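PDB 6FDF: tRNA (cytosine(38)-C(5))-methyltransferase, which transfers a methyl group from S-adenosyl-L-methionine to carbon 5 of cytosine 38 in the anticodon loop of tRNA(Asp), and less efficiently of tRNA(Glu). Local coordinates for residues Leu14-Gly19 and Trp79-Ser84; Val37-Ile42 and Lys56-Met61. All blocks are in the same frame, centred on the assembly; numbering follows the deposited sequence.

Interaction 1: Leu14-Gly19 and Trp79-Ser84. With SAH (S-adenosyl-L-homocysteine), chain E.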
loop_
_atom_site.group_PDB
_atom_site.type_symbol
_atom_site.label_atom_id
_atom_site.label_comp_id
_atom_site.label_asym_id
_atom_site.label_seq_id
_atom_site.Cartn_x
_atom_site.Cartn_y
_atom_site.Cartn_z
ATOM N N LEU A 14 4.821 11.827 11.332
ATOM C CA LEU A 14 3.813 12.471 10.494
ATOM C C LEU A 14 3.475 11.519 9.353
ATOM O O LEU A 14 4.362 11.120 8.595
ATOM C CB LEU A 14 4.327 13.805 9.955
ATOM C CG LEU A 14 3.415 14.572 8.998
ATOM C CD1 LEU A 14 2.133 15.003 9.710
ATOM C CD2 LEU A 14 4.156 15.766 8.418
ATOM N N GLU A 15 2.201 11.168 9.228
ATOM C CA GLU A 15 1.759 10.126 8.298
ATOM C C GLU A 15 0.962 10.798 7.177
ATOM O O GLU A 15 -0.244 11.009 7.295
ATOM C CB GLU A 15 0.944 9.076 9.061
ATOM C CG GLU A 15 0.539 7.842 8.282
ATOM C CD GLU A 15 -0.235 6.861 9.147
ATOM O OE1 GLU A 15 -0.638 5.798 8.623
ATOM O OE2 GLU A 15 -0.441 7.151 10.350
ATOM N N LEU A 16 1.654 11.147 6.094
ATOM C CA LEU A 16 1.048 11.867 4.978
ATOM C C LEU A 16 0.448 10.893 3.972
ATOM O O LEU A 16 1.030 9.836 3.701
ATOM C CB LEU A 16 2.095 12.740 4.286
ATOM C CG LEU A 16 2.758 13.800 5.167
ATOM C CD1 LEU A 16 3.971 14.398 4.480
ATOM C CD2 LEU A 16 1.746 14.878 5.520
ATOM N N TYR A 17 -0.691 11.276 3.384
ATOM C CA TYR A 17 -1.457 10.390 2.500
ATOM C C TYR A 17 -1.806 9.098 3.245
ATOM O O TYR A 17 -1.498 7.988 2.804
ATOM C CB TYR A 17 -0.696 10.064 1.200
ATOM C CG TYR A 17 -0.062 11.215 0.431
ATOM C CD1 TYR A 17 1.238 11.636 0.708
ATOM C CD2 TYR A 17 -0.740 11.837 -0.616
ATOM C CE1 TYR A 17 1.833 12.660 -0.015
ATOM C CE2 TYR A 17 -0.153 12.873 -1.340
ATOM C CZ TYR A 17 1.137 13.271 -1.037
ATOM O OH TYR A 17 1.741 14.266 -1.762
ATOM N N SER A 18 -2.453 9.270 4.401
ATOM C CA SER A 18 -2.528 8.197 5.389
ATOM C C SER A 18 -3.483 7.074 4.997
ATOM O O SER A 18 -3.300 5.937 5.446
ATOM C CB SER A 18 -2.950 8.763 6.741
ATOM O OG SER A 18 -3.962 9.744 6.591
ATOM N N GLY A 19 -4.500 7.358 4.188
ATOM C CA GLY A 19 -5.421 6.295 3.795
ATOM C C GLY A 19 -6.064 5.658 5.016
ATOM O O GLY A 19 -6.506 6.348 5.941
ATOM N N TRP A 79 8.820 11.266 8.706
ATOM C CA TRP A 79 7.693 11.502 7.811
ATOM C C TRP A 79 7.524 10.278 6.924
ATOM O O TRP A 79 8.500 9.813 6.328
ATOM C CB TRP A 79 7.911 12.713 6.900
ATOM C CG TRP A 79 8.067 14.048 7.551
ATOM C CD1 TRP A 79 8.063 14.333 8.888
ATOM C CD2 TRP A 79 8.270 15.286 6.875
ATOM N NE1 TRP A 79 8.244 15.688 9.080
ATOM C CE2 TRP A 79 8.374 16.291 7.856
ATOM C CE3 TRP A 79 8.362 15.646 5.528
ATOM C CZ2 TRP A 79 8.576 17.628 7.532
ATOM C CZ3 TRP A 79 8.560 16.975 5.207
ATOM C CH2 TRP A 79 8.671 17.949 6.203
ATOM N N THR A 80 6.303 9.753 6.846
ATOM C CA THR A 80 5.983 8.705 5.882
ATOM C C THR A 80 5.050 9.284 4.825
ATOM O O THR A 80 4.252 10.186 5.106
ATOM C CB THR A 80 5.336 7.483 6.553
ATOM O OG1 THR A 80 4.026 7.822 7.042
ATOM C CG2 THR A 80 6.207 6.961 7.694
ATOM N N MET A 81 5.136 8.763 3.603
ATOM C CA MET A 81 4.250 9.270 2.565
ATOM C C MET A 81 4.085 8.233 1.467
ATOM O O MET A 81 5.038 7.531 1.116
ATOM C CB MET A 81 4.771 10.592 1.976
ATOM C CG MET A 81 6.197 10.535 1.464
ATOM S SD MET A 81 6.842 12.168 1.034
ATOM C CE MET A 81 7.400 12.750 2.626
ATOM N N SER A 82 2.865 8.155 0.936
ATOM C CA SER A 82 2.550 7.352 -0.245
ATOM C C SER A 82 1.892 8.310 -1.229
ATOM O O SER A 82 0.661 8.330 -1.381
ATOM C CB SER A 82 1.654 6.160 0.103
ATOM O OG SER A 82 1.552 5.264 -0.997
ATOM N N PRO A 83 2.684 9.147 -1.896
ATOM C CA PRO A 83 2.105 10.268 -2.642
ATOM C C PRO A 83 1.415 9.820 -3.921
ATOM O O PRO A 83 1.589 8.700 -4.407
ATOM C CB PRO A 83 3.315 11.158 -2.949
ATOM C CG PRO A 83 4.490 10.222 -2.904
ATOM C CD PRO A 83 4.155 9.229 -1.824
ATOM N N SER A 84 0.607 10.724 -4.456
ATOM C CA SER A 84 -0.116 10.516 -5.706
ATOM C C SER A 84 0.683 11.237 -6.781
ATOM O O SER A 84 0.651 12.467 -6.872
ATOM C CB SER A 84 -1.546 11.041 -5.607
ATOM O OG SER A 84 -2.183 11.035 -6.874
HETATM N N SAH E . -0.852 4.703 2.159
HETATM C CA SAH E . -2.258 4.731 2.502
HETATM C CB SAH E . -3.128 5.086 1.292
HETATM C CG SAH E . -2.358 5.921 0.271
HETATM S SD SAH E . -3.199 6.052 -1.277
HETATM C C SAH E . -2.666 3.417 3.087
HETATM O O SAH E . -1.782 2.553 3.273
HETATM O OXT SAH E . -3.873 3.259 3.372
HETATM C "C5'" SAH E . -2.961 7.784 -1.463
HETATM C "C4'" SAH E . -3.855 8.526 -0.469
HETATM O "O4'" SAH E . -3.504 9.897 -0.530
HETATM C "C3'" SAH E . -5.347 8.407 -0.781
HETATM O "O3'" SAH E . -6.056 7.998 0.388
HETATM C "C2'" SAH E . -5.777 9.834 -1.130
HETATM O "O2'" SAH E . -7.059 10.159 -0.583
HETATM C "C1'" SAH E . -4.685 10.677 -0.482
HETATM N N9 SAH E . -4.375 11.933 -1.196
HETATM C C8 SAH E . -4.172 12.098 -2.519
HETATM N N7 SAH E . -3.907 13.396 -2.803
HETATM C C5 SAH E . -3.935 14.092 -1.650
HETATM C C6 SAH E . -3.740 15.497 -1.241
HETATM N N6 SAH E . -3.452 16.451 -2.154
HETATM N N1 SAH E . -3.864 15.782 0.077
HETATM C C2 SAH E . -4.150 14.840 0.994
HETATM N N3 SAH E . -4.339 13.542 0.692
HETATM C C4 SAH E . -4.253 13.119 -0.596
HETATM O O HOH W 1 2.101 7.705 5.006
HETATM O O HOH W 2 0.789 13.829 -4.395
#
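P83 presents a backbone carbon to an aromatic face: its CA sits over the centre of the Y17 ring, 3.4 Å from the centroid and 8° off the normal, a CH-pi contact. P83 CB reaches the ring at 3.6 Å from Y17 CZ, the side chains crossing at about a right angle. Y17 CG is anti to the carbonyl carbon, beside the backbone N (chi1 -48°), which brings it to 3.5 Å from S82 O. At the edge of the phenol, in its plane, lies the ribose O4' of S-adenosyl-L-homocysteine, 3.4 Å from Y17 CD2. One water receives the Y17 hydroxyl proton and donates to S84 O, in the loop after strand 79-81. Strands 14-16 and 79-81 run parallel as central neighbours in the Rossmann-like sheet of class I methyltransferases, whose carboxyl-terminal loops hold the cofactor. T80 N donates to L14 O at 2.9 Å, nearly straight, and L16 N to T80 O. L14 CD2 lies 4.1 Å from the centroid of the W79 five-membered ring, over its face. The S82 amide is buried without a hydrogen-bond partner in the model, while its hydroxyl turns to E125. P83 lies near C85, the predicted active-site cysteine, two residues on.

Interaction 2: Val37-Ile42 and Lys56-Met61. With SAH (S-adenosyl-L-homocysteine), chain E.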
loop_
_atom_site.group_PDB
_atom_site.type_symbol
_atom_site.label_atom_id
_atom_site.label_comp_id
_atom_site.label_asym_id
_atom_site.label_seq_id
_atom_site.Cartn_x
_atom_site.Cartn_y
_atom_site.Cartn_z
ATOM N N VAL A 37 1.649 11.924 15.293
ATOM C CA VAL A 37 1.180 13.250 15.677
ATOM C C VAL A 37 -0.034 13.641 14.847
ATOM O O VAL A 37 -1.002 14.224 15.359
ATOM C CB VAL A 37 2.327 14.266 15.533
ATOM C CG1 VAL A 37 1.819 15.687 15.716
ATOM C CG2 VAL A 37 3.430 13.953 16.529
ATOM N N CYS A 38 -0.003 13.325 13.556
ATOM C CA CYS A 38 -1.097 13.648 12.657
ATOM C C CYS A 38 -1.037 12.687 11.483
ATOM O O CYS A 38 0.050 12.308 11.037
ATOM C CB CYS A 38 -1.021 15.095 12.150
ATOM S SG CYS A 38 -2.551 15.695 11.368
ATOM N N ALA A 39 -2.209 12.300 10.999
ATOM C CA ALA A 39 -2.362 11.561 9.754
ATOM C C ALA A 39 -3.184 12.439 8.826
ATOM O O ALA A 39 -4.231 12.950 9.232
ATOM C CB ALA A 39 -3.042 10.214 9.994
ATOM N N ILE A 40 -2.699 12.666 7.610
ATOM C CA ILE A 40 -3.332 13.627 6.710
ATOM C C ILE A 40 -3.819 12.908 5.464
ATOM O O ILE A 40 -3.035 12.244 4.774
ATOM C CB ILE A 40 -2.373 14.765 6.335
ATOM C CG1 ILE A 40 -1.942 15.520 7.595
ATOM C CG2 ILE A 40 -3.049 15.715 5.366
ATOM C CD1 ILE A 40 -1.080 16.728 7.315
ATOM N N ASP A 41 -5.109 13.058 5.167
ATOM C CA ASP A 41 -5.687 12.526 3.942
ATOM C C ASP A 41 -6.890 13.383 3.582
ATOM O O ASP A 41 -7.612 13.866 4.458
ATOM C CB ASP A 41 -6.082 11.048 4.095
ATOM C CG ASP A 41 -6.203 10.328 2.760
ATOM O OD1 ASP A 41 -7.065 10.721 1.944
ATOM O OD2 ASP A 41 -5.428 9.371 2.526
ATOM N N ILE A 42 -7.102 13.556 2.278
ATOM C CA ILE A 42 -8.214 14.363 1.784
ATOM C C ILE A 42 -9.504 13.562 1.677
ATOM O O ILE A 42 -10.586 14.155 1.546
ATOM C CB ILE A 42 -7.814 14.980 0.428
ATOM C CG1 ILE A 42 -8.695 16.178 0.082
ATOM C CG2 ILE A 42 -7.852 13.921 -0.676
ATOM C CD1 ILE A 42 -8.277 16.875 -1.193
ATOM N N LYS A 56 -8.492 9.151 17.007
ATOM C CA LYS A 56 -8.784 10.366 16.243
ATOM C C LYS A 56 -7.480 11.112 15.977
ATOM O O LYS A 56 -7.108 12.062 16.671
ATOM C CB LYS A 56 -9.798 11.231 16.977
ATOM C CG LYS A 56 -11.077 10.487 17.302
ATOM C CD LYS A 56 -12.087 11.380 17.992
ATOM C CE LYS A 56 -13.378 10.627 18.263
ATOM N NZ LYS A 56 -14.396 11.505 18.905
ATOM N N LEU A 57 -6.777 10.655 14.941
ATOM C CA LEU A 57 -5.522 11.248 14.504
ATOM C C LEU A 57 -5.551 11.776 13.077
ATOM O O LEU A 57 -4.681 12.580 12.720
ATOM C CB LEU A 57 -4.377 10.229 14.622
ATOM C CG LEU A 57 -4.150 9.642 16.017
ATOM C CD1 LEU A 57 -3.136 8.497 15.941
ATOM C CD2 LEU A 57 -3.683 10.727 16.976
ATOM N N ALA A 58 -6.514 11.354 12.257
ATOM C CA ALA A 58 -6.537 11.699 10.841
ATOM C C ALA A 58 -7.284 13.010 10.649
ATOM O O ALA A 58 -8.386 13.187 11.183
ATOM C CB ALA A 58 -7.191 10.589 10.019
ATOM N N LYS A 59 -6.684 13.922 9.888
ATOM C CA LYS A 59 -7.276 15.220 9.598
ATOM C C LYS A 59 -7.444 15.432 8.100
ATOM O O LYS A 59 -6.593 15.026 7.299
ATOM C CB LYS A 59 -6.403 16.349 10.165
ATOM C CG LYS A 59 -6.590 16.615 11.649
ATOM C CD LYS A 59 -7.801 17.502 11.908
ATOM C CE LYS A 59 -8.361 17.286 13.306
ATOM N NZ LYS A 59 -9.815 16.974 13.276
ATOM N N HIS A 60 -8.563 16.052 7.736
ATOM C CA HIS A 60 -8.871 16.376 6.349
ATOM C C HIS A 60 -8.077 17.614 5.950
ATOM O O HIS A 60 -8.350 18.717 6.435
ATOM C CB HIS A 60 -10.368 16.610 6.172
ATOM C CG HIS A 60 -10.778 16.815 4.748
ATOM N ND1 HIS A 60 -10.590 18.009 4.085
ATOM C CD2 HIS A 60 -11.351 15.975 3.854
ATOM C CE1 HIS A 60 -11.040 17.899 2.848
ATOM N NE2 HIS A 60 -11.506 16.674 2.682
ATOM N N MET A 61 -7.113 17.447 5.050
ATOM C CA MET A 61 -6.298 18.574 4.625
ATOM C C MET A 61 -5.654 18.249 3.285
ATOM O O MET A 61 -5.210 17.121 3.064
ATOM C CB MET A 61 -5.237 18.898 5.680
ATOM C CG MET A 61 -4.183 19.889 5.251
ATOM S SD MET A 61 -3.311 20.589 6.664
ATOM C CE MET A 61 -3.751 19.446 7.977
HETATM N N SAH E . -0.852 4.703 2.159
HETATM C CA SAH E . -2.258 4.731 2.502
HETATM C CB SAH E . -3.128 5.086 1.292
HETATM C CG SAH E . -2.358 5.921 0.271
HETATM S SD SAH E . -3.199 6.052 -1.277
HETATM C C SAH E . -2.666 3.417 3.087
HETATM O O SAH E . -1.782 2.553 3.273
HETATM O OXT SAH E . -3.873 3.259 3.372
HETATM C "C5'" SAH E . -2.961 7.784 -1.463
HETATM C "C4'" SAH E . -3.855 8.526 -0.469
HETATM O "O4'" SAH E . -3.504 9.897 -0.530
HETATM C "C3'" SAH E . -5.347 8.407 -0.781
HETATM O "O3'" SAH E . -6.056 7.998 0.388
HETATM C "C2'" SAH E . -5.777 9.834 -1.130
HETATM O "O2'" SAH E . -7.059 10.159 -0.583
HETATM C "C1'" SAH E . -4.685 10.677 -0.482
HETATM N N9 SAH E . -4.375 11.933 -1.196
HETATM C C8 SAH E . -4.172 12.098 -2.519
HETATM N N7 SAH E . -3.907 13.396 -2.803
HETATM C C5 SAH E . -3.935 14.092 -1.650
HETATM C C6 SAH E . -3.740 15.497 -1.241
HETATM N N6 SAH E . -3.452 16.451 -2.154
HETATM N N1 SAH E . -3.864 15.782 0.077
HETATM C C2 SAH E . -4.150 14.840 0.994
HETATM N N3 SAH E . -4.339 13.542 0.692
HETATM C C4 SAH E . -4.253 13.119 -0.596
#
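Strands 37-41 and 58-60 pair in parallel with a strong twist, 45° between their directions. Three backbone bonds of unequal quality join them: K59 N to A39 O at 2.7 Å, A39 N to L57 O at 3.0 Å with the donor well above the carbonyl plane, and a long one of 3.3 Å from D41 N to K59 O. They are the two strands of a beta-alpha-beta unit, and helix 44-54 between them covers the face where A39 CB and A58 CB meet at 4.2 Å, Y50 touching both alanines. On the other face, I40 CD1 packs against M61 CE at 3.9 Å, the side chains crossing obliquely, while I40 CG2 rests on the M61 carbonyl oxygen. H60 folds back until one face of its imidazole covers I42 CA. I42 CG1 lies near the same ring, and I42 CG2 is 3.7 Å from C4 of the adenine. D41, its CG anti to the backbone N (chi1 -159°), offers one carboxylate oxygen to each ribose hydroxyl: OD1 accepts from O2' at 2.6 Å and OD2 from O3' at 2.6 Å. Backbone amides of N43 and G19 grip the same two oxygens, fixing the rotation of the carboxylate. An alanine here would probably leave both hydroxyls and both amides without their acceptor and the ribose freer to shift. An acidic residue near the C-terminal end of the second strand is a hallmark of class I methyltransferases, and four donors around one carboxylate would be expected to favour its ionised form.

Overall arrangement
Following the chain from its N terminus, segment 14-19 comes first and waits longest for its partner. The chain next forms helix 22-29 and strand 34-41, and interaction 2 closes a short loop around helix 44-54. Only after helix 68-74 does 79-84 return to 14-19, so the wider loop of interaction 1 encloses the smaller one without crossing it. Strands 11-16 and 34-41 are sheet neighbours, and I40 N bonds to E15 O where they meet, making a continuous run of four strands with 58-60 at the outer edge. Just beyond, S18 OG packs on A39 CB, and the two contacts meet beside S-adenosyl-L-homocysteine, which both of them touch.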